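Local coordinates for VgrG protein (Vibrio cholerae, PDB 4DTH), which probably cross-links G-actin through its actin cross-linking domain, which binds ATP and magnesium ions, at residues 238-249 / 260-271; 33-41 / 82-90. All coordinates share one frame; numbering follows the deposited sequence.

Contact 1. Residues 238-249 / 260-271; sequences TAELAKKFGIYI and TPNANGLTDPKV. With SO4 (sulfate ion), chain J.
Val271 lays its CG2 methyl over one face of the Phe245 ring, a CH-pi contact 4.1 Å from the ring centroid and displaced toward the rim. The opposite face is covered from within the helix by Lys244 CG, and Leu241 CD2 lies in plane at the edge, so the ring is wedged between its own helix and segment 260-271. Beside it, Phe245 CB packs on Ala263 CB at 3.7 Å. Val271 CG2 also meets Ile247 CD1 tip to tip at 3.9 Å, and Leu266 CD2 continues the apolar line by crossing Ile249 CD1 at 3.7 Å. The polar grip is Asn262. Its N donates to Phe245 O at 2.8 Å. With CG turned between backbone N and carbonyl carbon (chi1 59°), ND2 reaches back to Lys244 O at 3.2 Å, on a lone pair, while also donating to Thr260 O; both acceptors lie in the amide plane, which fixes the rotation of the amide. One water joins Asn262 OD1 to Lys244 O, weakly on the latter side, and another bridges Gly246 O and Ala263 O. Further out, Asp268 OD2 accepts from Asn264 N at 2.8 Å and OD1 from Lys270 N, tying the turn to the start of helix 269-275. Helix 312-323 lies against Ile249 and Leu266, both touched by Tyr321. Lys243 NZ holds O2 of a sulfate, probably from the crystallisation liquor, at 2.8 Å, and Tyr310 OH bonds the same ion. Gly246, with positive phi (64°), and the six-to-one bond from Ile247 N to Ala242 O give helix 221-245 a Schellman-like, glycine-terminated end, joined through a connecting loop to an Asp N-cap on helix 269-275.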
loop_
_atom_site.group_PDB
_atom_site.type_symbol
_atom_site.label_atom_id
_atom_site.label_comp_id
_atom_site.label_asym_id
_atom_site.label_seq_id
_atom_site.Cartn_x
_atom_site.Cartn_y
_atom_site.Cartn_z
ATOM N N THR A 238 7.292 -9.904 -12.888
ATOM C CA THR A 238 6.000 -9.659 -13.543
ATOM C C THR A 238 5.748 -10.746 -14.599
ATOM O O THR A 238 4.650 -11.303 -14.653
ATOM C CB THR A 238 5.912 -8.231 -14.088
ATOM O OG1 THR A 238 6.086 -7.323 -12.997
ATOM C CG2 THR A 238 4.555 -7.945 -14.746
ATOM N N ALA A 239 6.778 -11.065 -15.410
ATOM C CA ALA A 239 6.682 -12.109 -16.423
ATOM C C ALA A 239 6.413 -13.474 -15.762
ATOM O O ALA A 239 5.521 -14.202 -16.208
ATOM C CB ALA A 239 7.951 -12.143 -17.259
ATOM N N GLU A 240 7.113 -13.773 -14.637
ATOM C CA GLU A 240 6.900 -15.022 -13.892
ATOM C C GLU A 240 5.457 -15.128 -13.404
ATOM O O GLU A 240 4.820 -16.173 -13.594
ATOM C CB GLU A 240 7.884 -15.116 -12.706
ATOM C CG GLU A 240 7.687 -16.332 -11.809
ATOM C CD GLU A 240 8.299 -16.169 -10.430
ATOM O OE1 GLU A 240 9.547 -16.180 -10.325
ATOM O OE2 GLU A 240 7.532 -16.004 -9.455
ATOM N N LEU A 241 4.933 -14.045 -12.808
ATOM C CA LEU A 241 3.566 -14.023 -12.287
ATOM C C LEU A 241 2.523 -14.093 -13.390
ATOM O O LEU A 241 1.520 -14.768 -13.210
ATOM C CB LEU A 241 3.331 -12.797 -11.397
ATOM C CG LEU A 241 4.159 -12.751 -10.111
ATOM C CD1 LEU A 241 4.051 -11.398 -9.464
ATOM C CD2 LEU A 241 3.733 -13.834 -9.136
ATOM N N ALA A 242 2.769 -13.423 -14.531
ATOM C CA ALA A 242 1.846 -13.436 -15.676
ATOM C C ALA A 242 1.718 -14.866 -16.211
ATOM O O ALA A 242 0.621 -15.293 -16.557
ATOM C CB ALA A 242 2.358 -12.510 -16.775
ATOM N N LYS A 243 2.831 -15.611 -16.235
ATOM C CA LYS A 243 2.883 -16.996 -16.693
ATOM C C LYS A 243 2.207 -17.907 -15.670
ATOM O O LYS A 243 1.401 -18.772 -16.034
ATOM C CB LYS A 243 4.357 -17.389 -16.853
ATOM C CG LYS A 243 4.647 -18.226 -18.062
ATOM C CD LYS A 243 6.119 -18.616 -18.054
ATOM C CE LYS A 243 6.283 -20.112 -18.049
ATOM N NZ LYS A 243 7.701 -20.512 -17.878
ATOM N N LYS A 244 2.544 -17.712 -14.380
ATOM C CA LYS A 244 2.013 -18.507 -13.269
ATOM C C LYS A 244 0.488 -18.364 -13.142
ATOM O O LYS A 244 -0.230 -19.379 -13.061
ATOM C CB LYS A 244 2.702 -18.027 -11.973
ATOM C CG LYS A 244 2.122 -18.524 -10.674
ATOM C CD LYS A 244 2.400 -19.976 -10.459
ATOM C CE LYS A 244 2.028 -20.405 -9.073
ATOM N NZ LYS A 244 2.078 -21.883 -8.960
ATOM N N PHE A 245 -0.001 -17.116 -13.137
ATOM C CA PHE A 245 -1.417 -16.824 -12.911
ATOM C C PHE A 245 -2.275 -16.622 -14.161
ATOM O O PHE A 245 -3.483 -16.434 -14.033
ATOM C CB PHE A 245 -1.552 -15.641 -11.946
ATOM C CG PHE A 245 -1.100 -15.946 -10.534
ATOM C CD1 PHE A 245 -1.901 -16.691 -9.675
ATOM C CD2 PHE A 245 0.133 -15.502 -10.072
ATOM C CE1 PHE A 245 -1.483 -16.969 -8.366
ATOM C CE2 PHE A 245 0.547 -15.772 -8.757
ATOM C CZ PHE A 245 -0.263 -16.503 -7.916
ATOM N N GLY A 246 -1.653 -16.642 -15.337
ATOM C CA GLY A 246 -2.356 -16.442 -16.602
ATOM C C GLY A 246 -2.949 -15.048 -16.681
ATOM O O GLY A 246 -4.160 -14.891 -16.830
ATOM N N ILE A 247 -2.086 -14.028 -16.549
ATOM C CA ILE A 247 -2.527 -12.630 -16.526
ATOM C C ILE A 247 -2.405 -12.005 -17.909
ATOM O O ILE A 247 -1.346 -12.100 -18.522
ATOM C CB ILE A 247 -1.715 -11.822 -15.471
ATOM C CG1 ILE A 247 -1.833 -12.460 -14.059
ATOM C CG2 ILE A 247 -2.156 -10.340 -15.439
ATOM C CD1 ILE A 247 -0.837 -11.903 -13.024
ATOM N N TYR A 248 -3.455 -11.279 -18.348
ATOM C CA TYR A 248 -3.391 -10.548 -19.619
ATOM C C TYR A 248 -2.619 -9.249 -19.346
ATOM O O TYR A 248 -3.119 -8.388 -18.618
ATOM C CB TYR A 248 -4.809 -10.228 -20.121
ATOM C CG TYR A 248 -5.479 -11.425 -20.754
ATOM C CD1 TYR A 248 -6.099 -12.398 -19.972
ATOM C CD2 TYR A 248 -5.484 -11.594 -22.134
ATOM C CE1 TYR A 248 -6.683 -13.526 -20.548
ATOM C CE2 TYR A 248 -6.084 -12.705 -22.723
ATOM C CZ TYR A 248 -6.677 -13.671 -21.925
ATOM O OH TYR A 248 -7.274 -14.763 -22.504
ATOM N N ILE A 249 -1.382 -9.151 -19.897
ATOM C CA ILE A 249 -0.466 -7.995 -19.790
ATOM C C ILE A 249 -0.374 -7.356 -21.153
ATOM O O ILE A 249 0.136 -7.994 -22.075
ATOM C CB ILE A 249 0.985 -8.385 -19.331
ATOM C CG1 ILE A 249 1.016 -9.270 -18.071
ATOM C CG2 ILE A 249 1.915 -7.143 -19.227
ATOM C CD1 ILE A 249 0.678 -8.609 -16.774
ATOM N N THR A 260 -4.052 -21.336 -18.600
ATOM C CA THR A 260 -5.401 -20.994 -18.177
ATOM C C THR A 260 -5.333 -19.923 -17.076
ATOM O O THR A 260 -4.761 -20.167 -16.003
ATOM C CB THR A 260 -6.167 -22.236 -17.680
ATOM O OG1 THR A 260 -6.245 -23.204 -18.727
ATOM C CG2 THR A 260 -7.578 -21.898 -17.183
ATOM N N PRO A 261 -6.006 -18.775 -17.293
ATOM C CA PRO A 261 -6.065 -17.742 -16.240
ATOM C C PRO A 261 -6.557 -18.270 -14.887
ATOM O O PRO A 261 -7.509 -19.071 -14.817
ATOM C CB PRO A 261 -7.036 -16.715 -16.822
ATOM C CG PRO A 261 -6.897 -16.869 -18.290
ATOM C CD PRO A 261 -6.744 -18.343 -18.503
ATOM N N ASN A 262 -5.845 -17.898 -13.817
ATOM C CA ASN A 262 -6.233 -18.271 -12.467
ATOM C C ASN A 262 -6.106 -17.099 -11.509
ATOM O O ASN A 262 -5.943 -17.296 -10.313
ATOM C CB ASN A 262 -5.565 -19.562 -11.983
ATOM C CG ASN A 262 -4.061 -19.531 -11.959
ATOM O OD1 ASN A 262 -3.441 -19.366 -10.905
ATOM N ND2 ASN A 262 -3.444 -19.762 -13.114
ATOM N N ALA A 263 -6.204 -15.868 -12.056
ATOM C CA ALA A 263 -6.215 -14.606 -11.317
ATOM C C ALA A 263 -6.918 -13.583 -12.187
ATOM O O ALA A 263 -6.932 -13.724 -13.416
ATOM C CB ALA A 263 -4.799 -14.140 -10.984
ATOM N N ASN A 264 -7.498 -12.550 -11.564
ATOM C CA ASN A 264 -8.216 -11.536 -12.326
ATOM C C ASN A 264 -7.328 -10.411 -12.892
ATOM O O ASN A 264 -7.806 -9.559 -13.643
ATOM C CB ASN A 264 -9.436 -11.023 -11.558
ATOM C CG ASN A 264 -10.436 -12.116 -11.199
ATOM O OD1 ASN A 264 -11.078 -12.074 -10.147
ATOM N ND2 ASN A 264 -10.587 -13.133 -12.044
ATOM N N GLY A 265 -6.044 -10.455 -12.573
ATOM C CA GLY A 265 -5.091 -9.468 -13.056
ATOM C C GLY A 265 -3.976 -9.225 -12.074
ATOM O O GLY A 265 -3.866 -9.937 -11.074
ATOM N N LEU A 266 -3.151 -8.204 -12.360
ATOM C CA LEU A 266 -2.021 -7.813 -11.500
ATOM C C LEU A 266 -2.469 -7.374 -10.095
ATOM O O LEU A 266 -1.707 -7.549 -9.138
ATOM C CB LEU A 266 -1.182 -6.694 -12.148
ATOM C CG LEU A 266 -0.390 -7.057 -13.417
ATOM C CD1 LEU A 266 0.172 -5.796 -14.087
ATOM C CD2 LEU A 266 0.728 -8.053 -13.107
ATOM N N THR A 267 -3.707 -6.837 -9.969
ATOM C CA THR A 267 -4.246 -6.355 -8.683
ATOM C C THR A 267 -4.952 -7.433 -7.867
ATOM O O THR A 267 -5.407 -7.157 -6.752
ATOM C CB THR A 267 -5.155 -5.138 -8.891
ATOM O OG1 THR A 267 -6.280 -5.543 -9.668
ATOM C CG2 THR A 267 -4.442 -3.988 -9.567
ATOM N N ASP A 268 -5.059 -8.649 -8.403
ATOM C CA ASP A 268 -5.707 -9.738 -7.688
ATOM C C ASP A 268 -4.970 -9.963 -6.355
ATOM O O ASP A 268 -3.737 -10.041 -6.378
ATOM C CB ASP A 268 -5.688 -11.016 -8.551
ATOM C CG ASP A 268 -6.534 -12.145 -8.007
ATOM O OD1 ASP A 268 -6.331 -12.528 -6.835
ATOM O OD2 ASP A 268 -7.321 -12.720 -8.782
ATOM N N PRO A 269 -5.680 -10.019 -5.193
ATOM C CA PRO A 269 -4.979 -10.214 -3.905
ATOM C C PRO A 269 -3.967 -11.355 -3.882
ATOM O O PRO A 269 -2.928 -11.200 -3.245
ATOM C CB PRO A 269 -6.114 -10.463 -2.906
ATOM C CG PRO A 269 -7.304 -9.829 -3.511
ATOM C CD PRO A 269 -7.142 -9.885 -4.995
ATOM N N LYS A 270 -4.240 -12.486 -4.576
ATOM C CA LYS A 270 -3.266 -13.574 -4.573
ATOM C C LYS A 270 -1.995 -13.241 -5.353
ATOM O O LYS A 270 -0.921 -13.729 -4.998
ATOM C CB LYS A 270 -3.871 -14.937 -4.940
ATOM C CG LYS A 270 -4.342 -15.106 -6.356
ATOM C CD LYS A 270 -5.030 -16.460 -6.459
ATOM C CE LYS A 270 -6.017 -16.499 -7.576
ATOM N NZ LYS A 270 -6.590 -17.860 -7.745
ATOM N N VAL A 271 -2.112 -12.387 -6.389
ATOM C CA VAL A 271 -0.957 -11.943 -7.175
ATOM C C VAL A 271 -0.130 -10.980 -6.315
ATOM O O VAL A 271 1.093 -11.118 -6.239
ATOM C CB VAL A 271 -1.353 -11.340 -8.546
ATOM C CG1 VAL A 271 -0.127 -10.805 -9.296
ATOM C CG2 VAL A 271 -2.091 -12.373 -9.395
HETATM S S SO4 J . 9.109 -19.371 -14.793
HETATM O O1 SO4 J . 7.881 -20.159 -14.684
HETATM O O2 SO4 J . 9.616 -19.461 -16.163
HETATM O O3 SO4 J . 8.831 -17.969 -14.465
HETATM O O4 SO4 J . 10.103 -19.908 -13.852
HETATM O O HOH W 1 -1.144 -20.858 -10.221
HETATM O O HOH W 2 -6.297 -13.363 -15.992
#

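Contact 2. Residues 33-41 / 82-90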
loop_
_atom_site.group_PDB
_atom_site.type_symbol
_atom_site.label_atom_id
_atom_site.label_comp_id
_atom_site.label_asym_id
_atom_site.label_seq_id
_atom_site.Cartn_x
_atom_site.Cartn_y
_atom_site.Cartn_z
ATOM N N GLY A 33 -15.058 -6.830 14.154
ATOM C CA GLY A 33 -16.143 -6.599 15.098
ATOM C C GLY A 33 -17.200 -5.612 14.669
ATOM O O GLY A 33 -18.205 -5.462 15.370
ATOM N N LEU A 34 -16.968 -4.896 13.556
ATOM C CA LEU A 34 -17.916 -3.900 13.062
ATOM C C LEU A 34 -17.797 -3.704 11.564
ATOM O O LEU A 34 -16.858 -4.201 10.923
ATOM C CB LEU A 34 -17.752 -2.534 13.799
ATOM C CG LEU A 34 -16.397 -1.794 13.699
ATOM C CD1 LEU A 34 -16.203 -1.128 12.351
ATOM C CD2 LEU A 34 -16.331 -0.674 14.694
ATOM N N VAL A 35 -18.734 -2.923 11.023
ATOM C CA VAL A 35 -18.736 -2.482 9.637
ATOM C C VAL A 35 -19.117 -0.999 9.578
ATOM O O VAL A 35 -19.683 -0.459 10.528
ATOM C CB VAL A 35 -19.708 -3.325 8.767
ATOM C CG1 VAL A 35 -19.191 -4.760 8.561
ATOM C CG2 VAL A 35 -21.138 -3.304 9.333
ATOM N N VAL A 36 -18.826 -0.361 8.442
ATOM C CA VAL A 36 -19.281 0.982 8.109
ATOM C C VAL A 36 -20.238 0.801 6.925
ATOM O O VAL A 36 -19.964 -0.002 6.027
ATOM C CB VAL A 36 -18.153 2.015 7.801
ATOM C CG1 VAL A 36 -17.302 1.606 6.592
ATOM C CG2 VAL A 36 -18.728 3.427 7.603
ATOM N N ALA A 37 -21.361 1.508 6.938
ATOM C CA ALA A 37 -22.273 1.484 5.798
ATOM C C ALA A 37 -22.322 2.901 5.261
ATOM O O ALA A 37 -22.314 3.867 6.034
ATOM C CB ALA A 37 -23.643 0.997 6.197
ATOM N N MET A 38 -22.248 3.033 3.938
ATOM C CA MET A 38 -22.207 4.329 3.269
ATOM C C MET A 38 -22.958 4.264 1.940
ATOM O O MET A 38 -23.108 3.155 1.416
ATOM C CB MET A 38 -20.744 4.704 2.982
ATOM C CG MET A 38 -20.097 5.457 4.098
ATOM S SD MET A 38 -18.509 6.161 3.612
ATOM C CE MET A 38 -17.514 4.816 3.831
ATOM N N PRO A 39 -23.364 5.415 1.329
ATOM C CA PRO A 39 -23.978 5.350 -0.013
ATOM C C PRO A 39 -23.054 4.661 -1.018
ATOM O O PRO A 39 -21.835 4.689 -0.853
ATOM C CB PRO A 39 -24.144 6.825 -0.402
ATOM C CG PRO A 39 -24.196 7.564 0.888
ATOM C CD PRO A 39 -23.260 6.815 1.800
ATOM N N ALA A 40 -23.624 4.046 -2.054
ATOM C CA ALA A 40 -22.838 3.401 -3.110
ATOM C C ALA A 40 -21.968 4.452 -3.809
ATOM O O ALA A 40 -22.363 5.621 -3.889
ATOM C CB ALA A 40 -23.767 2.741 -4.114
ATOM N N ASN A 41 -20.768 4.047 -4.263
ATOM C CA ASN A 41 -19.799 4.909 -4.954
ATOM C C ASN A 41 -19.298 6.105 -4.093
ATOM O O ASN A 41 -18.849 7.124 -4.628
ATOM C CB ASN A 41 -20.313 5.313 -6.371
ATOM C CG ASN A 41 -19.268 5.822 -7.347
ATOM O OD1 ASN A 41 -19.526 6.741 -8.133
ATOM N ND2 ASN A 41 -18.069 5.250 -7.325
ATOM N N GLN A 82 -31.049 4.104 0.749
ATOM C CA GLN A 82 -31.144 3.425 -0.542
ATOM C C GLN A 82 -29.826 3.282 -1.256
ATOM O O GLN A 82 -29.071 4.249 -1.381
ATOM C CB GLN A 82 -32.241 4.022 -1.442
ATOM C CG GLN A 82 -33.359 3.031 -1.790
ATOM C CD GLN A 82 -34.052 2.444 -0.577
ATOM O OE1 GLN A 82 -33.657 1.400 -0.042
ATOM N NE2 GLN A 82 -35.107 3.098 -0.120
ATOM N N ASN A 83 -29.540 2.042 -1.680
ATOM C CA ASN A 83 -28.328 1.628 -2.393
ATOM C C ASN A 83 -27.047 1.654 -1.557
ATOM O O ASN A 83 -25.973 1.396 -2.094
ATOM C CB ASN A 83 -28.176 2.344 -3.751
ATOM C CG ASN A 83 -29.405 2.234 -4.632
ATOM O OD1 ASN A 83 -30.073 1.195 -4.700
ATOM N ND2 ASN A 83 -29.744 3.320 -5.301
ATOM N N TRP A 84 -27.157 1.908 -0.239
ATOM C CA TRP A 84 -26.000 1.921 0.659
ATOM C C TRP A 84 -25.332 0.559 0.716
ATOM O O TRP A 84 -26.009 -0.473 0.650
ATOM C CB TRP A 84 -26.400 2.369 2.074
ATOM C CG TRP A 84 -26.551 3.852 2.248
ATOM C CD1 TRP A 84 -27.161 4.729 1.394
ATOM C CD2 TRP A 84 -26.188 4.611 3.410
ATOM N NE1 TRP A 84 -27.158 5.996 1.934
ATOM C CE2 TRP A 84 -26.576 5.951 3.176
ATOM C CE3 TRP A 84 -25.573 4.286 4.632
ATOM C CZ2 TRP A 84 -26.353 6.968 4.111
ATOM C CZ3 TRP A 84 -25.343 5.298 5.555
ATOM C CH2 TRP A 84 -25.721 6.622 5.289
ATOM N N GLN A 85 -23.998 0.572 0.827
ATOM C CA GLN A 85 -23.163 -0.630 0.879
ATOM C C GLN A 85 -22.444 -0.734 2.207
ATOM O O GLN A 85 -22.082 0.295 2.783
ATOM C CB GLN A 85 -22.106 -0.583 -0.242
ATOM C CG GLN A 85 -22.693 -0.520 -1.666
ATOM C CD GLN A 85 -23.377 -1.802 -2.043
ATOM O OE1 GLN A 85 -22.763 -2.867 -2.048
ATOM N NE2 GLN A 85 -24.661 -1.729 -2.366
ATOM N N THR A 86 -22.218 -1.962 2.681
ATOM C CA THR A 86 -21.490 -2.225 3.919
ATOM C C THR A 86 -20.038 -2.576 3.579
ATOM O O THR A 86 -19.787 -3.262 2.581
ATOM C CB THR A 86 -22.200 -3.335 4.701
ATOM O OG1 THR A 86 -23.496 -2.891 5.104
ATOM C CG2 THR A 86 -21.443 -3.782 5.899
ATOM N N HIS A 87 -19.085 -2.099 4.394
ATOM C CA HIS A 87 -17.665 -2.382 4.213
ATOM C C HIS A 87 -17.016 -2.609 5.547
ATOM O O HIS A 87 -17.477 -2.069 6.553
ATOM C CB HIS A 87 -16.952 -1.208 3.511
ATOM C CG HIS A 87 -17.490 -0.851 2.155
ATOM N ND1 HIS A 87 -16.853 -1.255 1.000
ATOM C CD2 HIS A 87 -18.550 -0.081 1.818
ATOM C CE1 HIS A 87 -17.564 -0.756 0.002
ATOM N NE2 HIS A 87 -18.594 -0.049 0.445
ATOM N N THR A 88 -15.889 -3.314 5.555
ATOM C CA THR A 88 -15.076 -3.406 6.763
ATOM C C THR A 88 -14.405 -2.015 6.906
ATOM O O THR A 88 -14.362 -1.242 5.941
ATOM C CB THR A 88 -14.032 -4.528 6.660
ATOM O OG1 THR A 88 -13.185 -4.283 5.533
ATOM C CG2 THR A 88 -14.668 -5.913 6.557
ATOM N N VAL A 89 -13.924 -1.702 8.101
ATOM C CA VAL A 89 -13.250 -0.441 8.384
ATOM C C VAL A 89 -11.756 -0.703 8.454
ATOM O O VAL A 89 -11.305 -1.615 9.153
ATOM C CB VAL A 89 -13.770 0.240 9.674
ATOM C CG1 VAL A 89 -12.867 1.399 10.099
ATOM C CG2 VAL A 89 -15.208 0.718 9.507
ATOM N N GLU A 90 -10.982 0.117 7.741
ATOM C CA GLU A 90 -9.537 0.017 7.774
ATOM C C GLU A 90 -8.946 1.346 8.230
ATOM O O GLU A 90 -9.288 2.399 7.681
ATOM C CB GLU A 90 -8.992 -0.390 6.406
ATOM C CG GLU A 90 -7.482 -0.580 6.398
ATOM C CD GLU A 90 -6.933 -0.909 5.029
ATOM O OE1 GLU A 90 -7.301 -0.207 4.059
ATOM O OE2 GLU A 90 -6.115 -1.849 4.928
HETATM O O HOH W 3 -14.358 -3.478 10.131
HETATM O O HOH W 4 -19.984 2.708 -0.229
HETATM O O HOH W 5 -26.452 4.861 -2.330
#
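Trp84, Val36 and Val89 bury the most surface here. The Trp84 indole lies flat against the backbone where strand 34-38 ends: Met38 C and Pro39 N sit over one face, and Pro39 CD stands 3.9 Å from the centroid of the six-membered ring, a CH-pi contact. Pro39 and Trp84 run side by side, with Pro39 CG 3.5 Å from Trp84 NE1, a buried nitrogen for which the model offers no partner. Tyr81 meets Trp84 edge-to-face. At the other end Val89 carries the packing through one methyl. Its CG2, set anti to the carbonyl carbon with CG1 anti to the backbone N (chi1 169°), meets Leu34 CD1 at 3.5 Å and crosses Val36 CB at about a right angle, 3.6 Å away. Val36 is also held by its backbone: with His87 it forms an antiparallel hydrogen-bonded pair, Val36 N to His87 O at 2.9 Å and His87 N to Val36 O at 2.8 Å. Met38 and Gln85 repeat that pairing; Ala37 and Thr86 between them are a non-hydrogen-bonded pair. Beyond His87 a water takes over, accepting from Val89 N and donating to Leu34 O. The short strand segments run antiparallel with 135° between their N-to-C directions, a strong twist. The chemistry is thus that of a short, twisted antiparallel pairing: backbone bonds set the register, while apolar contacts close both ends.

Contacts 1 and 2 occupy separate parts of the chain, with centres 29 Å apart and nearest atoms about 12 Å apart, so neither touches the other. Both segments of contact 2 precede those of contact 1 in sequence, and all four segments belong to the actin cross-linking domain. In contact 1 the Leu266 side chain is about 11 Å from ATP and that of Val271 about 13 Å from a magnesium ion. Contact 2 is tied in more closely, since strand 85-97 carries Glu90, which with Glu28 binds magnesium; its Thr88 side chain lies about 10 Å from a magnesium ion.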